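Long-range contacts in thermophilic dibenzothiophene desulfurization enzyme C (PDB 5XDC), which probably catalyses the FMNH2- and oxygen-dependent oxidation of dibenzothiophene to its sulfoxide and then its sulfone: residues B[187-193]-B[220-226]; B[138-144]-B[171-177]. One frame throughout, in Å; residues are numbered along the deposited sequence.

Both contacts lie in the beta domain of the acyl-CoA dehydrogenase fold, on the same side of the chain's centre. Interaction 2 pairs strand 141-144 with strand 167-174. Interaction 1 joins strand 184-190 and the turn after it to strand 220-222 and its following loop. Strands 167-174 and 184-190 are antiparallel neighbours in one mixed sheet, so the two contacts share that sheet. Their centres are about 14 Å apart and they do not touch. FMN is absent from this chain, but its binding residues Ser129 and Asn126 lie nearer interaction 2: the side chain of Phe171 is about 4 Å from that of Ser129, whereas the side chain of Leu188 is about 9 Å from that of Asn126. The bound indole is about 13 Å from the side chain of Phe171.

Interaction 1: residues B[187-193]-B[220-226]; sequences ALIPSDR and VVVYPDE
Arg193 and Glu226 meet end-on in a two-pronged salt bridge in the beta domain of this acyl-CoA dehydrogenase fold. Arg193 is the last residue of a type I beta turn, Pro190 to Arg193, that follows strand 184-190. Its side chain leaves with CG anti to the backbone N (chi1 170°), then bends at chi2 and chi3, which brings the guanidinium round to the carboxylate. NH2 of Arg193 bonds OE2 of Glu226 at 2.7 Å, and NH1 bonds OE1. Both oxygens use their syn lone pairs, and the two flat groups are nearly coplanar. NH1 also donates to Val221 O at 2.8 Å, at a slant to the guanidinium plane. CE2 of Tyr223 sits over the centre of one guanidinium face, 3.4 Å from Arg193 CZ, with the ring plane tilted 55° to it. With an alanine here instead of Arg193, the Glu226 carboxylate would probably lose its countercharge and Val221 O its side-chain donor, and a gap would open beside the Tyr223 ring.

Small methyl bumps make the apolar fit. Val220 CG1 fills the notch formed by Ile189 CD1 and Arg193 CG, 3.7 Å from that CG. The CG2 methyl of Ile189 touches both Val222 CB, 3.9 Å away, and OE1 of Glu226. Ala187 CB projects against Val222 CG2 at 3.7 Å. Ile189 also touches Val170 of neighbouring strand 167-174, and Val222 touches Ile152 of strand 150-153. The backbone adds one bond, Leu188 N to Glu226 O at 3.1 Å. Glu226 OE1 has a second donor, Tyr223 N, which reaches it at 3.0 Å from above the carboxylate plane.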
loop_
_atom_site.group_PDB
_atom_site.type_symbol
_atom_site.label_atom_id
_atom_site.label_comp_id
_atom_site.label_asym_id
_atom_site.label_seq_id
_atom_site.Cartn_x
_atom_site.Cartn_y
_atom_site.Cartn_z
ATOM N N ALA B 187 -28.180 32.605 7.159
ATOM C CA ALA B 187 -29.565 32.710 7.594
ATOM C C ALA B 187 -30.226 31.349 7.487
ATOM O O ALA B 187 -29.754 30.455 6.775
ATOM C CB ALA B 187 -30.342 33.745 6.770
ATOM N N LEU B 188 -31.341 31.203 8.200
ATOM C CA LEU B 188 -32.150 29.989 8.161
ATOM C C LEU B 188 -33.540 30.397 7.690
ATOM O O LEU B 188 -34.245 31.122 8.408
ATOM C CB LEU B 188 -32.209 29.321 9.538
ATOM C CG LEU B 188 -32.862 27.946 9.562
ATOM C CD1 LEU B 188 -31.974 26.907 8.934
ATOM C CD2 LEU B 188 -33.191 27.515 10.972
ATOM N N ILE B 189 -33.926 29.956 6.490
ATOM C CA ILE B 189 -35.132 30.483 5.848
ATOM C C ILE B 189 -35.988 29.334 5.336
ATOM O O ILE B 189 -35.488 28.226 5.060
ATOM C CB ILE B 189 -34.789 31.467 4.702
ATOM C CG1 ILE B 189 -34.082 30.757 3.538
ATOM C CG2 ILE B 189 -33.965 32.604 5.227
ATOM C CD1 ILE B 189 -34.008 31.592 2.275
ATOM N N PRO B 190 -37.293 29.563 5.188
ATOM C CA PRO B 190 -38.153 28.560 4.544
ATOM C C PRO B 190 -37.720 28.308 3.108
ATOM O O PRO B 190 -37.300 29.222 2.399
ATOM C CB PRO B 190 -39.553 29.193 4.604
ATOM C CG PRO B 190 -39.470 30.279 5.595
ATOM C CD PRO B 190 -38.057 30.759 5.597
ATOM N N SER B 191 -37.841 27.050 2.677
ATOM C CA SER B 191 -37.465 26.712 1.314
ATOM C C SER B 191 -38.479 27.209 0.291
ATOM O O SER B 191 -38.155 27.266 -0.896
ATOM C CB SER B 191 -37.277 25.198 1.168
ATOM O OG SER B 191 -38.458 24.495 1.505
ATOM N N ASP B 192 -39.690 27.570 0.712
ATOM C CA ASP B 192 -40.672 28.158 -0.194
ATOM C C ASP B 192 -40.768 29.677 -0.052
ATOM O O ASP B 192 -41.747 30.276 -0.509
ATOM C CB ASP B 192 -42.044 27.510 0.010
ATOM C CG ASP B 192 -42.595 27.702 1.411
ATOM O OD1 ASP B 192 -41.926 28.318 2.272
ATOM O OD2 ASP B 192 -43.722 27.225 1.656
ATOM N N ARG B 193 -39.779 30.312 0.563
ATOM C CA ARG B 193 -39.676 31.766 0.509
ATOM C C ARG B 193 -39.693 32.220 -0.944
ATOM O O ARG B 193 -39.064 31.602 -1.809
ATOM C CB ARG B 193 -38.398 32.222 1.217
ATOM C CG ARG B 193 -37.975 33.697 1.073
ATOM C CD ARG B 193 -38.853 34.689 1.809
ATOM N NE ARG B 193 -39.308 34.247 3.130
ATOM C CZ ARG B 193 -38.586 34.313 4.249
ATOM N NH1 ARG B 193 -37.342 34.781 4.246
ATOM N NH2 ARG B 193 -39.129 33.896 5.385
ATOM N N VAL B 220 -34.536 37.065 -3.254
ATOM C CA VAL B 220 -35.041 36.421 -2.047
ATOM C C VAL B 220 -34.771 37.334 -0.859
ATOM O O VAL B 220 -33.626 37.716 -0.603
ATOM C CB VAL B 220 -34.382 35.045 -1.856
ATOM C CG1 VAL B 220 -34.683 34.465 -0.505
ATOM C CG2 VAL B 220 -34.892 34.105 -2.927
ATOM N N VAL B 221 -35.823 37.703 -0.135
ATOM C CA VAL B 221 -35.659 38.543 1.051
ATOM C C VAL B 221 -35.480 37.642 2.265
ATOM O O VAL B 221 -36.293 36.742 2.498
ATOM C CB VAL B 221 -36.860 39.483 1.243
ATOM C CG1 VAL B 221 -36.600 40.408 2.430
ATOM C CG2 VAL B 221 -37.118 40.286 -0.005
ATOM N N VAL B 222 -34.397 37.844 3.018
ATOM C CA VAL B 222 -34.253 37.199 4.318
ATOM C C VAL B 222 -34.336 38.277 5.391
ATOM O O VAL B 222 -33.677 39.327 5.306
ATOM C CB VAL B 222 -32.988 36.320 4.430
ATOM C CG1 VAL B 222 -32.364 36.023 3.089
ATOM C CG2 VAL B 222 -31.988 36.816 5.429
ATOM N N TYR B 223 -35.172 38.025 6.366
ATOM C CA TYR B 223 -35.598 39.012 7.340
ATOM C C TYR B 223 -34.661 39.007 8.534
ATOM O O TYR B 223 -33.908 38.046 8.746
ATOM C CB TYR B 223 -37.034 38.720 7.761
ATOM C CG TYR B 223 -37.976 38.711 6.566
ATOM C CD1 TYR B 223 -38.195 39.872 5.831
ATOM C CD2 TYR B 223 -38.593 37.548 6.149
ATOM C CE1 TYR B 223 -39.038 39.866 4.719
ATOM C CE2 TYR B 223 -39.434 37.534 5.039
ATOM C CZ TYR B 223 -39.639 38.698 4.331
ATOM O OH TYR B 223 -40.472 38.679 3.228
ATOM N N PRO B 224 -34.654 40.082 9.322
ATOM C CA PRO B 224 -33.596 40.212 10.329
ATOM C C PRO B 224 -33.651 39.139 11.385
ATOM O O PRO B 224 -32.599 38.794 11.946
ATOM C CB PRO B 224 -33.838 41.613 10.912
ATOM C CG PRO B 224 -34.560 42.340 9.816
ATOM C CD PRO B 224 -35.466 41.310 9.237
ATOM N N ASP B 225 -34.828 38.584 11.669
ATOM C CA ASP B 225 -34.929 37.554 12.693
ATOM C C ASP B 225 -34.477 36.195 12.178
ATOM O O ASP B 225 -34.456 35.233 12.955
ATOM C CB ASP B 225 -36.359 37.471 13.255
ATOM C CG ASP B 225 -37.408 37.169 12.198
ATOM O OD1 ASP B 225 -37.264 37.644 11.058
ATOM O OD2 ASP B 225 -38.393 36.470 12.520
ATOM N N GLU B 226 -34.096 36.104 10.900
ATOM C CA GLU B 226 -33.603 34.860 10.315
ATOM C C GLU B 226 -32.087 34.842 10.167
ATOM O O GLU B 226 -31.517 33.780 9.883
ATOM C CB GLU B 226 -34.269 34.639 8.946
ATOM C CG GLU B 226 -35.782 34.522 9.046
ATOM C CD GLU B 226 -36.509 34.540 7.701
ATOM O OE1 GLU B 226 -36.025 35.203 6.753
ATOM O OE2 GLU B 226 -37.575 33.885 7.616
#

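Interaction 2: residues B[138-144]-B[171-177]; sequences WRVTATP and FAVTSRD
A parallel strand pair brings Thr141 beside Val173 and Ala142 beside Thr174. Three backbone hydrogen bonds tie the strands: Val173 N to Val140 O at 3.0 Å, Ala142 N to Val173 O at 2.7 Å, and Ser175 N to Ala142 O at 2.9 Å. Thr174 CA also makes a CA-H...O contact with Ala142 O.

The pair belongs to the mixed sheet in the middle domain of the acyl-CoA dehydrogenase fold. Strand 150-153 flanks 141-144, and strand 184-190 flanks 167-174. On one face, the CB methyls of Ala142 and Ala172 meet at 3.8 Å, with Val140 CG1 beside Ala172 CB. The side chains of Thr141 and Val173 lie on the other face. There Thr141 CB meets Ser175 CB at 3.9 Å.

The indole of Trp138 lies by the start of the pair. Its CE3 presses on Val173 CG1 at 3.4 Å, while CZ3 touches Phe171 CB at 3.8 Å. Val173 CG1 is anti to its own carbonyl carbon (chi1 -73°), which directs that methyl at the indole. The Phe171 ring leads away to meet Tyr100 edge-to-face.

At the far end the Pro144 ring rests on Asp177, with CG of each 3.7 Å apart. Asp177 itself is held by a salt bridge from OD2 to Arg183 NH2 and a hydrogen bond from Asn179 N to OD1.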
loop_
_atom_site.group_PDB
_atom_site.type_symbol
_atom_site.label_atom_id
_atom_site.label_comp_id
_atom_site.label_asym_id
_atom_site.label_seq_id
_atom_site.Cartn_x
_atom_site.Cartn_y
_atom_site.Cartn_z
ATOM N N TRP B 138 -17.714 34.285 -4.507
ATOM C CA TRP B 138 -18.998 33.638 -4.279
ATOM C C TRP B 138 -20.037 34.158 -5.263
ATOM O O TRP B 138 -20.094 35.353 -5.562
ATOM C CB TRP B 138 -19.476 33.864 -2.849
ATOM C CG TRP B 138 -18.747 33.041 -1.843
ATOM C CD1 TRP B 138 -17.515 32.465 -1.987
ATOM C CD2 TRP B 138 -19.206 32.686 -0.534
ATOM N NE1 TRP B 138 -17.178 31.781 -0.844
ATOM C CE2 TRP B 138 -18.197 31.902 0.063
ATOM C CE3 TRP B 138 -20.370 32.956 0.193
ATOM C CZ2 TRP B 138 -18.318 31.389 1.354
ATOM C CZ3 TRP B 138 -20.484 32.450 1.476
ATOM C CH2 TRP B 138 -19.467 31.675 2.042
ATOM N N ARG B 139 -20.860 33.244 -5.774
ATOM C CA ARG B 139 -21.862 33.619 -6.760
ATOM C C ARG B 139 -23.096 34.250 -6.129
ATOM O O ARG B 139 -23.853 34.927 -6.829
ATOM C CB ARG B 139 -22.276 32.391 -7.580
ATOM N N VAL B 140 -23.315 34.063 -4.833
ATOM C CA VAL B 140 -24.570 34.457 -4.199
ATOM C C VAL B 140 -24.308 35.670 -3.322
ATOM O O VAL B 140 -23.520 35.607 -2.369
ATOM C CB VAL B 140 -25.180 33.304 -3.394
ATOM C CG1 VAL B 140 -26.481 33.756 -2.729
ATOM C CG2 VAL B 140 -25.439 32.106 -4.312
ATOM N N THR B 141 -24.983 36.767 -3.633
ATOM C CA THR B 141 -24.756 38.034 -2.963
ATOM C C THR B 141 -25.935 38.386 -2.065
ATOM O O THR B 141 -27.061 37.935 -2.279
ATOM C CB THR B 141 -24.533 39.155 -3.974
ATOM O OG1 THR B 141 -25.689 39.281 -4.805
ATOM C CG2 THR B 141 -23.311 38.842 -4.832
ATOM N N ALA B 142 -25.640 39.183 -1.043
ATOM C CA ALA B 142 -26.633 39.690 -0.102
ATOM C C ALA B 142 -26.576 41.209 -0.133
ATOM O O ALA B 142 -25.586 41.802 0.308
ATOM C CB ALA B 142 -26.361 39.155 1.304
ATOM N N THR B 143 -27.632 41.840 -0.658
ATOM C CA THR B 143 -27.697 43.298 -0.739
ATOM C C THR B 143 -28.526 43.828 0.423
ATOM O O THR B 143 -29.670 43.386 0.602
ATOM C CB THR B 143 -28.301 43.732 -2.069
ATOM O OG1 THR B 143 -27.498 43.231 -3.143
ATOM C CG2 THR B 143 -28.360 45.247 -2.171
ATOM N N PRO B 144 -28.009 44.733 1.247
ATOM C CA PRO B 144 -28.788 45.177 2.409
ATOM C C PRO B 144 -29.988 46.020 2.007
ATOM O O PRO B 144 -29.909 46.863 1.109
ATOM C CB PRO B 144 -27.783 45.997 3.223
ATOM C CG PRO B 144 -26.752 46.421 2.247
ATOM C CD PRO B 144 -26.662 45.326 1.228
ATOM N N PHE B 171 -26.032 30.823 2.757
ATOM C CA PHE B 171 -24.856 31.671 2.885
ATOM C C PHE B 171 -24.752 32.595 1.684
ATOM O O PHE B 171 -24.992 32.172 0.549
ATOM C CB PHE B 171 -23.589 30.834 2.987
ATOM C CG PHE B 171 -23.498 30.029 4.248
ATOM C CD1 PHE B 171 -24.122 28.805 4.346
ATOM C CD2 PHE B 171 -22.772 30.491 5.323
ATOM C CE1 PHE B 171 -24.040 28.060 5.512
ATOM C CE2 PHE B 171 -22.694 29.741 6.491
ATOM C CZ PHE B 171 -23.320 28.528 6.570
ATOM N N ALA B 172 -24.365 33.845 1.934
ATOM C CA ALA B 172 -24.191 34.830 0.873
ATOM C C ALA B 172 -23.131 35.830 1.300
ATOM O O ALA B 172 -22.768 35.915 2.477
ATOM C CB ALA B 172 -25.506 35.548 0.547
ATOM N N VAL B 173 -22.618 36.589 0.328
ATOM C CA VAL B 173 -21.615 37.621 0.584
ATOM C C VAL B 173 -22.246 38.986 0.362
ATOM O O VAL B 173 -22.921 39.208 -0.650
ATOM C CB VAL B 173 -20.374 37.462 -0.307
ATOM C CG1 VAL B 173 -19.569 36.278 0.164
ATOM C CG2 VAL B 173 -20.777 37.311 -1.770
ATOM N N THR B 174 -21.992 39.906 1.283
ATOM C CA THR B 174 -22.587 41.225 1.174
ATOM C C THR B 174 -22.078 41.947 -0.066
ATOM O O THR B 174 -20.910 41.824 -0.450
ATOM C CB THR B 174 -22.296 42.070 2.416
ATOM O OG1 THR B 174 -20.881 42.221 2.591
ATOM C CG2 THR B 174 -22.923 41.455 3.662
ATOM N N SER B 175 -22.982 42.705 -0.683
ATOM C CA SER B 175 -22.724 43.471 -1.889
ATOM C C SER B 175 -23.500 44.780 -1.804
ATOM O O SER B 175 -24.590 44.834 -1.228
ATOM C CB SER B 175 -23.144 42.689 -3.138
ATOM O OG SER B 175 -22.960 43.464 -4.310
ATOM N N ARG B 176 -22.931 45.837 -2.390
ATOM C CA ARG B 176 -23.538 47.168 -2.327
ATOM C C ARG B 176 -23.880 47.525 -0.885
ATOM O O ARG B 176 -24.951 48.054 -0.589
ATOM C CB ARG B 176 -24.773 47.241 -3.229
ATOM C CG ARG B 176 -24.457 46.928 -4.682
ATOM C CD ARG B 176 -25.691 46.914 -5.568
ATOM N NE ARG B 176 -25.338 46.664 -6.965
ATOM C CZ ARG B 176 -25.091 45.459 -7.478
ATOM N NH1 ARG B 176 -25.157 44.372 -6.715
ATOM N NH2 ARG B 176 -24.774 45.341 -8.761
ATOM N N ASP B 177 -22.953 47.223 0.022
ATOM C CA ASP B 177 -23.193 47.299 1.459
ATOM C C ASP B 177 -22.373 48.430 2.064
ATOM O O ASP B 177 -21.134 48.341 2.090
ATOM C CB ASP B 177 -22.834 45.968 2.122
ATOM C CG ASP B 177 -23.296 45.888 3.560
ATOM O OD1 ASP B 177 -23.423 46.947 4.214
ATOM O OD2 ASP B 177 -23.529 44.754 4.040
#